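Local coordinates for nuclear hormone receptor FTZ-F1 (Drosophila melanogaster, PDB 2XHS), which probably acts as a transcription factor of the NR5A nuclear receptor group, its ligand-binding domain taking up a peptide of the partner protein Fushi tarazu, at residues 25-30 against 97-102. Residues are numbered along the deposited sequence; the frame is centred on the assembly and turned at random.
Sequences REWQTQ and LHHRIH
W27 and H99 lay their rings flat against each other, and this one pair carries the whole contact between 25-30 and 97-102. It is an offset stack: the imidazole and the six-membered ring of the indole have centroids 3.8 Å apart and planes only 8° from parallel. The slip brings H99 NE2 over the CD2 end of the six-membered ring, toward its rim and 3.4 Å from W27 CD2, while W27 CE3 sits above the middle of the imidazole. No hydrogen bond crosses between the segments, so the grip is van der Waals and pi contact alone.

The two side chains reach in from opposite directions. W27 holds CG anti to the backbone N and beside the carbonyl carbon (chi1 -167°), which swings the indole off helix 24-39 toward the other helix; H99 instead keeps CG anti to the carbonyl carbon (chi1 -67°), which sends the imidazole out to meet it. H98 puts ND1 over the centre of the other imidazole face, its ring steeply tilted rather than stacked; as this ring is modelled too close to H102, the detail is doubtful. With an alanine in place of W27, one face of the imidazole would probably lose its cover and H99 be freer to turn.

Further out, D24 of helix 24-39 touches both H98 and H99, and H98 stacks on Y151. R100, one residue on from H99, is tied to D107 by a salt bridge and to N135 and Q138 by hydrogen bonds. The stack thus ties the early part of helix 24-39 to the C-terminal part of helix 77-102, as plain interhelical aromatic packing within the mostly helical ligand-binding domain of a nuclear receptor.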
loop_
_atom_site.group_PDB
_atom_site.type_symbol
_atom_site.label_atom_id
_atom_site.label_comp_id
_atom_site.label_asym_id
_atom_site.label_seq_id
_atom_site.Cartn_x
_atom_site.Cartn_y
_atom_site.Cartn_z
ATOM N N ARG A 25 2.346 11.607 7.730
ATOM C CA ARG A 25 1.438 12.631 8.164
ATOM C C ARG A 25 0.465 13.035 7.102
ATOM O O ARG A 25 -0.694 13.267 7.369
ATOM C CB ARG A 25 2.215 13.836 8.637
ATOM C CG ARG A 25 2.490 13.809 10.111
ATOM C CD ARG A 25 2.776 15.185 10.637
ATOM N NE ARG A 25 3.918 15.153 11.530
ATOM C CZ ARG A 25 5.040 15.821 11.320
ATOM N NH1 ARG A 25 5.150 16.607 10.271
ATOM N NH2 ARG A 25 6.039 15.725 12.175
ATOM N N GLU A 26 0.959 13.149 5.898
ATOM C CA GLU A 26 0.140 13.548 4.805
ATOM C C GLU A 26 -0.922 12.517 4.583
ATOM O O GLU A 26 -2.041 12.828 4.256
ATOM C CB GLU A 26 0.987 13.684 3.579
ATOM C CG GLU A 26 0.444 14.608 2.582
ATOM C CD GLU A 26 1.404 14.794 1.473
ATOM O OE1 GLU A 26 2.557 14.377 1.637
ATOM O OE2 GLU A 26 1.026 15.365 0.436
ATOM N N TRP A 27 -0.561 11.268 4.742
ATOM C CA TRP A 27 -1.507 10.222 4.527
ATOM C C TRP A 27 -2.654 10.269 5.467
ATOM O O TRP A 27 -3.765 10.162 5.065
ATOM C CB TRP A 27 -0.811 8.914 4.758
ATOM C CG TRP A 27 -1.550 7.760 4.287
ATOM C CD1 TRP A 27 -1.516 7.244 3.057
ATOM C CD2 TRP A 27 -2.429 6.947 5.040
ATOM N NE1 TRP A 27 -2.316 6.160 2.977
ATOM C CE2 TRP A 27 -2.889 5.956 4.194
ATOM C CE3 TRP A 27 -2.868 6.961 6.351
ATOM C CZ2 TRP A 27 -3.759 4.995 4.605
ATOM C CZ3 TRP A 27 -3.733 6.024 6.747
ATOM C CH2 TRP A 27 -4.169 5.047 5.890
ATOM N N GLN A 28 -2.388 10.357 6.745
ATOM C CA GLN A 28 -3.449 10.476 7.708
ATOM C C GLN A 28 -4.180 11.775 7.532
ATOM O O GLN A 28 -5.359 11.850 7.731
ATOM C CB GLN A 28 -2.937 10.312 9.136
ATOM C CG GLN A 28 -3.921 10.758 10.202
ATOM C CD GLN A 28 -3.701 10.100 11.533
ATOM O OE1 GLN A 28 -3.864 10.713 12.581
ATOM N NE2 GLN A 28 -3.338 8.837 11.501
ATOM N N THR A 29 -3.472 12.827 7.198
ATOM C CA THR A 29 -4.147 14.078 7.039
ATOM C C THR A 29 -5.113 14.013 5.913
ATOM O O THR A 29 -6.230 14.436 6.022
ATOM C CB THR A 29 -3.188 15.153 6.696
ATOM O OG1 THR A 29 -2.164 15.173 7.672
ATOM C CG2 THR A 29 -3.866 16.431 6.744
ATOM N N GLN A 30 -4.655 13.482 4.810
ATOM C CA GLN A 30 -5.472 13.386 3.653
ATOM C C GLN A 30 -6.637 12.538 3.967
ATOM O O GLN A 30 -7.682 12.734 3.438
ATOM C CB GLN A 30 -4.706 12.724 2.542
ATOM C CG GLN A 30 -4.168 13.648 1.518
ATOM C CD GLN A 30 -3.318 12.914 0.559
ATOM O OE1 GLN A 30 -3.384 11.701 0.482
ATOM N NE2 GLN A 30 -2.491 13.627 -0.166
ATOM N N LEU A 97 -1.235 -2.123 6.754
ATOM C CA LEU A 97 -0.585 -2.870 7.768
ATOM C C LEU A 97 0.328 -1.940 8.472
ATOM O O LEU A 97 0.478 -2.001 9.644
ATOM C CB LEU A 97 0.169 -4.013 7.156
ATOM C CG LEU A 97 -0.665 -5.260 7.223
ATOM C CD1 LEU A 97 -0.055 -6.268 6.397
ATOM C CD2 LEU A 97 -0.683 -5.715 8.604
ATOM N N HIS A 98 0.953 -1.063 7.740
ATOM C CA HIS A 98 1.868 -0.130 8.330
ATOM C C HIS A 98 1.257 0.845 9.301
ATOM O O HIS A 98 1.785 1.104 10.324
ATOM C CB HIS A 98 2.474 0.620 7.187
ATOM C CG HIS A 98 3.193 1.863 7.562
ATOM N ND1 HIS A 98 2.871 3.084 7.042
ATOM C CD2 HIS A 98 4.265 2.061 8.344
ATOM C CE1 HIS A 98 3.687 3.992 7.518
ATOM N NE2 HIS A 98 4.540 3.394 8.313
ATOM N N HIS A 99 0.165 1.451 8.933
ATOM C CA HIS A 99 -0.489 2.402 9.781
ATOM C C HIS A 99 -1.129 1.843 10.992
ATOM O O HIS A 99 -1.179 2.449 12.011
ATOM C CB HIS A 99 -1.452 3.211 8.967
ATOM C CG HIS A 99 -0.770 4.089 7.991
ATOM N ND1 HIS A 99 -0.136 5.242 8.355
ATOM C CD2 HIS A 99 -0.576 3.959 6.670
ATOM C CE1 HIS A 99 0.402 5.798 7.298
ATOM N NE2 HIS A 99 0.147 5.039 6.259
ATOM N N ARG A 100 -1.696 0.683 10.843
ATOM C CA ARG A 100 -2.369 0.081 11.926
ATOM C C ARG A 100 -1.366 -0.201 12.980
ATOM O O ARG A 100 -1.648 -0.095 14.139
ATOM C CB ARG A 100 -3.012 -1.194 11.469
ATOM C CG ARG A 100 -4.394 -1.351 11.930
ATOM C CD ARG A 100 -4.721 -2.777 12.070
ATOM N NE ARG A 100 -5.999 -2.986 12.721
ATOM C CZ ARG A 100 -6.333 -4.097 13.338
ATOM N NH1 ARG A 100 -5.496 -5.093 13.382
ATOM N NH2 ARG A 100 -7.502 -4.213 13.893
ATOM N N ILE A 101 -0.195 -0.639 12.580
ATOM C CA ILE A 101 0.812 -0.955 13.555
ATOM C C ILE A 101 1.662 0.190 13.980
ATOM O O ILE A 101 1.823 0.433 15.140
ATOM C CB ILE A 101 1.810 -1.918 13.005
ATOM C CG1 ILE A 101 1.293 -3.331 13.043
ATOM C CG2 ILE A 101 2.989 -1.881 13.844
ATOM C CD1 ILE A 101 1.944 -4.212 12.092
ATOM N N HIS A 102 2.275 0.857 13.036
ATOM C CA HIS A 102 3.122 1.981 13.337
ATOM C C HIS A 102 2.483 3.215 13.889
ATOM O O HIS A 102 3.044 3.854 14.720
ATOM C CB HIS A 102 3.908 2.376 12.120
ATOM C CG HIS A 102 4.719 1.280 11.544
ATOM N ND1 HIS A 102 5.430 0.405 12.315
ATOM C CD2 HIS A 102 4.957 0.932 10.269
ATOM C CE1 HIS A 102 6.046 -0.458 11.543
ATOM N NE2 HIS A 102 5.783 -0.151 10.295
#